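Local coordinates for protein azurocidin (Homo sapiens, PDB 1A7S) that binds heparin, kills many Gram-negative bacteria, probably through affinity for their lipopolysaccharide, and attracts monocytes and fibroblasts, at residues A57-L60 and R61-E64; Q153-P156 and N157-C160. One frame throughout, in Å; residues are numbered along the deposited sequence.

Contact 1: residues A57-L60 and R61-E64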
loop_
_atom_site.group_PDB
_atom_site.type_symbol
_atom_site.label_atom_id
_atom_site.label_comp_id
_atom_site.label_asym_id
_atom_site.label_seq_id
_atom_site.Cartn_x
_atom_site.Cartn_y
_atom_site.Cartn_z
ATOM N N ALA A 57 -7.231 -1.577 -11.874
ATOM C CA ALA A 57 -6.358 -1.163 -12.952
ATOM C C ALA A 57 -5.282 -2.193 -13.249
ATOM O O ALA A 57 -4.859 -2.940 -12.373
ATOM C CB ALA A 57 -5.682 0.139 -12.583
ATOM N N TYR A 58 -4.791 -2.153 -14.487
ATOM C CA TYR A 58 -3.622 -2.932 -14.880
ATOM C C TYR A 58 -2.598 -1.976 -15.483
ATOM O O TYR A 58 -1.513 -1.765 -14.874
ATOM C CB TYR A 58 -3.971 -4.072 -15.811
ATOM C CG TYR A 58 -2.797 -4.881 -16.295
ATOM C CD1 TYR A 58 -2.056 -5.559 -15.343
ATOM C CD2 TYR A 58 -2.439 -4.918 -17.625
ATOM C CE1 TYR A 58 -0.986 -6.301 -15.644
ATOM C CE2 TYR A 58 -1.275 -5.724 -17.964
ATOM C CZ TYR A 58 -0.593 -6.350 -16.939
ATOM O OH TYR A 58 0.530 -7.176 -17.255
ATOM N N ASP A 59 -2.871 -1.462 -16.666
ATOM C CA ASP A 59 -1.991 -0.470 -17.335
ATOM C C ASP A 59 -2.506 0.926 -17.042
ATOM O O ASP A 59 -3.613 1.315 -17.421
ATOM C CB ASP A 59 -2.093 -0.768 -18.870
ATOM C CG ASP A 59 -1.318 0.165 -19.725
ATOM O OD1 ASP A 59 -0.707 1.155 -19.208
ATOM O OD2 ASP A 59 -1.263 -0.093 -20.952
ATOM N N LEU A 60 -1.736 1.704 -16.289
ATOM C CA LEU A 60 -2.147 2.999 -15.888
ATOM C C LEU A 60 -2.582 3.889 -17.071
ATOM O O LEU A 60 -3.396 4.780 -16.868
ATOM C CB LEU A 60 -1.023 3.746 -15.137
ATOM C CG LEU A 60 -0.641 3.260 -13.776
ATOM C CD1 LEU A 60 0.498 4.021 -13.178
ATOM C CD2 LEU A 60 -1.839 3.207 -12.827
ATOM N N ARG A 61 -2.014 3.689 -18.239
ATOM C CA ARG A 61 -2.281 4.519 -19.383
ATOM C C ARG A 61 -3.475 4.062 -20.207
ATOM O O ARG A 61 -3.795 4.747 -21.216
ATOM C CB ARG A 61 -1.055 4.658 -20.287
ATOM C CG ARG A 61 0.165 5.197 -19.553
ATOM C CD ARG A 61 1.390 5.308 -20.488
ATOM N NE ARG A 61 1.267 6.502 -21.316
ATOM C CZ ARG A 61 1.911 7.646 -21.117
ATOM N NH1 ARG A 61 2.963 7.741 -20.317
ATOM N NH2 ARG A 61 1.574 8.681 -21.870
ATOM N N ARG A 62 -4.214 3.085 -19.771
ATOM C CA ARG A 62 -5.350 2.512 -20.534
ATOM C C ARG A 62 -6.619 2.719 -19.738
ATOM O O ARG A 62 -6.680 2.628 -18.529
ATOM C CB ARG A 62 -5.081 1.032 -20.801
ATOM C CG ARG A 62 -5.907 0.386 -21.907
ATOM C CD ARG A 62 -5.518 0.782 -23.298
ATOM N NE ARG A 62 -4.158 0.317 -23.587
ATOM C CZ ARG A 62 -3.421 0.743 -24.603
ATOM N NH1 ARG A 62 -3.868 1.640 -25.465
ATOM N NH2 ARG A 62 -2.145 0.312 -24.702
ATOM N N ARG A 63 -7.753 2.914 -20.475
ATOM C CA ARG A 63 -9.017 3.179 -19.809
ATOM C C ARG A 63 -9.597 2.016 -19.059
ATOM O O ARG A 63 -10.176 2.164 -17.978
ATOM C CB ARG A 63 -10.038 3.819 -20.784
ATOM C CG ARG A 63 -9.591 5.161 -21.294
ATOM C CD ARG A 63 -10.352 5.670 -22.470
ATOM N NE ARG A 63 -11.812 5.497 -22.328
ATOM C CZ ARG A 63 -12.552 5.522 -23.448
ATOM N NH1 ARG A 63 -11.967 6.137 -24.510
ATOM N NH2 ARG A 63 -13.704 4.984 -23.583
ATOM N N GLU A 64 -9.475 0.813 -19.595
ATOM C CA GLU A 64 -9.897 -0.411 -18.953
ATOM C C GLU A 64 -11.258 -0.352 -18.299
ATOM O O GLU A 64 -11.494 -0.755 -17.150
ATOM C CB GLU A 64 -8.805 -0.753 -17.885
ATOM C CG GLU A 64 -7.454 -0.895 -18.443
ATOM C CD GLU A 64 -6.332 -1.128 -17.461
ATOM O OE1 GLU A 64 -6.429 -0.650 -16.311
ATOM O OE2 GLU A 64 -5.333 -1.821 -17.873
HETATM O O HOH W 1 -3.129 -1.752 -21.931
HETATM O O HOH W 2 -0.158 -1.398 -23.162
#
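D59 OD2 accepts hydrogen bonds from two waters that bridge it to R62: one, its O 2.7 Å from D59 OD2, also accepts a hydrogen bond from R62 NE, the other from R62 NH2. Both waters lie in the guanidinium plane, at its edge. The direct salt bridge between D59 OD2 and R62 NH2 is long, 3.9 Å, with carboxylate and guanidinium planes 86° apart, so the waters make the closer link. The other carboxylate oxygen, D59 OD1, accepts a hydrogen bond from R61 N at 3.0 Å, the donor standing above the carboxylate plane, and also forms a salt bridge with R139. Aspartate suits the spot because its short side chain, CG beside its own carbonyl carbon (chi1 178°), leans forward so that OD1 takes the N-H two residues on, an Asx turn. These bonds surround a type I beta turn from D59 to R62, closed by R62 N to D59 O, in the surface loop that joins strands 51-55 and 69-77 of the six-stranded barrel of this trypsin-like fold. Beyond the turn, E64 reaches back with its chain extended past CG and clasps two successive amides. Its OE1 takes Y58 N at 2.9 Å and its OE2 takes D59 N at 2.8 Å, each met on the syn side, 22° out of the carboxylate plane. Glutamate has the length for this two-pronged grip, and R68 forms a salt bridge with OE1. The end of the Y58 side chain leads away from residues 61-64; Y58 CB lies 3.3 Å from E64 OE2, while Y58 OH is hydrogen-bonded to the carbonyl O of A7.

Contact 2: residues Q153-P156 and N157-C160; sequences QCRP and NNVC. With EOH (ethanol), chain M.
C154 and C160 turn their sulfurs toward each other through different first torsions: SG of C154 is anti to its own backbone N (chi1 -158°), whereas SG of C160 lies beside its N and anti to its carbonyl carbon (chi1 -62°). The bond between C154 SG and C160 SG, 2.1 Å long, has a torsion of 81°, close to the relaxed value for a disulfide. Cysteine suits both places, since C154 CB and C160 CB come within 3.7 Å of each other. The short covalent ring thus formed encloses a type I beta turn from R155 to N158, in the loop that leads from strand 142-148 into strand 158-162 of the trypsin-like fold. N158 N donates to R155 O at 3.0 Å and closes the turn, and P156 suits its second position because the proline ring fixes phi near the value required there. The N158 amide group lies at the edge of the R155 guanidinium, near its plane, the two planes almost coplanar. R155 NH2 is hydrogen-bonded to the carbonyl O of Q85, and N157 OD1 to the backbone N of N88. At the start of the segment, an ethanol, probably from the crystallisation liquor, donates from its O to Q153 O at 2.6 Å.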
loop_
_atom_site.group_PDB
_atom_site.type_symbol
_atom_site.label_atom_id
_atom_site.label_comp_id
_atom_site.label_asym_id
_atom_site.label_seq_id
_atom_site.Cartn_x
_atom_site.Cartn_y
_atom_site.Cartn_z
ATOM N N GLN A 153 17.398 -4.453 12.744
ATOM C CA GLN A 153 17.611 -3.630 11.561
ATOM C C GLN A 153 16.391 -2.748 11.312
ATOM O O GLN A 153 16.283 -1.957 10.395
ATOM C CB GLN A 153 17.771 -4.660 10.356
ATOM C CG GLN A 153 19.067 -5.465 10.649
ATOM C CD GLN A 153 19.338 -6.546 9.676
ATOM O OE1 GLN A 153 18.676 -6.603 8.579
ATOM N NE2 GLN A 153 20.276 -7.451 9.959
ATOM N N CYS A 154 15.416 -2.915 12.219
ATOM C CA CYS A 154 14.131 -2.209 12.010
ATOM C C CYS A 154 13.833 -1.404 13.296
ATOM O O CYS A 154 14.711 -1.034 14.061
ATOM C CB CYS A 154 13.070 -3.250 11.746
ATOM S SG CYS A 154 11.582 -2.752 10.887
ATOM N N ARG A 155 12.565 -1.115 13.474
ATOM C CA ARG A 155 12.086 -0.418 14.683
ATOM C C ARG A 155 10.667 -0.926 14.921
ATOM O O ARG A 155 10.021 -1.409 13.984
ATOM C CB ARG A 155 12.050 1.089 14.348
ATOM C CG ARG A 155 11.127 1.369 13.225
ATOM C CD ARG A 155 11.582 2.632 12.430
ATOM N NE ARG A 155 11.083 3.753 12.980
ATOM C CZ ARG A 155 10.617 4.935 12.656
ATOM N NH1 ARG A 155 9.730 5.075 11.668
ATOM N NH2 ARG A 155 11.026 6.028 13.267
ATOM N N PRO A 156 10.211 -0.922 16.160
ATOM C CA PRO A 156 8.941 -1.512 16.509
ATOM C C PRO A 156 7.744 -1.062 15.714
ATOM O O PRO A 156 6.846 -1.902 15.452
ATOM C CB PRO A 156 8.786 -1.293 17.999
ATOM C CG PRO A 156 10.130 -1.052 18.529
ATOM C CD PRO A 156 10.954 -0.447 17.390
ATOM N N ASN A 157 7.673 0.189 15.290
ATOM C CA ASN A 157 6.491 0.685 14.549
ATOM C C ASN A 157 6.378 0.117 13.130
ATOM O O ASN A 157 5.336 0.296 12.502
ATOM C CB ASN A 157 6.631 2.229 14.403
ATOM C CG ASN A 157 5.328 2.902 14.196
ATOM O OD1 ASN A 157 5.103 3.559 13.164
ATOM N ND2 ASN A 157 4.433 2.758 15.147
ATOM N N ASN A 158 7.447 -0.506 12.657
ATOM C CA ASN A 158 7.558 -0.952 11.293
ATOM C C ASN A 158 7.784 -2.438 11.177
ATOM O O ASN A 158 8.229 -3.095 12.130
ATOM C CB ASN A 158 8.720 -0.230 10.584
ATOM C CG ASN A 158 8.413 1.266 10.431
ATOM O OD1 ASN A 158 7.672 1.680 9.452
ATOM N ND2 ASN A 158 8.901 2.061 11.250
ATOM N N VAL A 159 7.533 -2.966 10.000
ATOM C CA VAL A 159 8.006 -4.252 9.531
ATOM C C VAL A 159 8.968 -3.908 8.354
ATOM O O VAL A 159 8.631 -3.086 7.518
ATOM C CB VAL A 159 6.861 -5.133 8.950
ATOM C CG1 VAL A 159 7.461 -6.421 8.357
ATOM C CG2 VAL A 159 5.870 -5.474 10.014
ATOM N N CYS A 160 10.188 -4.405 8.445
ATOM C CA CYS A 160 11.222 -4.091 7.473
ATOM C C CYS A 160 11.559 -5.312 6.638
ATOM O O CYS A 160 11.495 -6.435 7.109
ATOM C CB CYS A 160 12.480 -3.590 8.142
ATOM S SG CYS A 160 12.268 -2.084 9.049
HETATM C C1 EOH M . 18.211 0.367 8.427
HETATM C C2 EOH M . 18.087 1.809 8.762
HETATM O O EOH M . 18.299 -0.573 9.497
#

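How the contacts relate
Contact 1 comes first along the chain and is complete before contact 2 begins. Their centres lie about 34 Å apart, on opposite sides of the chain's centre, with about 23 Å between nearest atoms, so neither touches the other. Each is attached to a different sheet of the two-barrel chymotrypsin-like fold: residues 57-64 lie in the loop between strands 51-55 and 69-77 of the six-stranded barrel, while residues 153-160 lead into strand 158-162 of the other, seven-stranded sheet. Both shape turns in connections between strands, contact 1 by charged groups and water, contact 2 by a covalent crosslink. They lie in turns on separate barrels of one peptidase S1 chain, here a protease homolog.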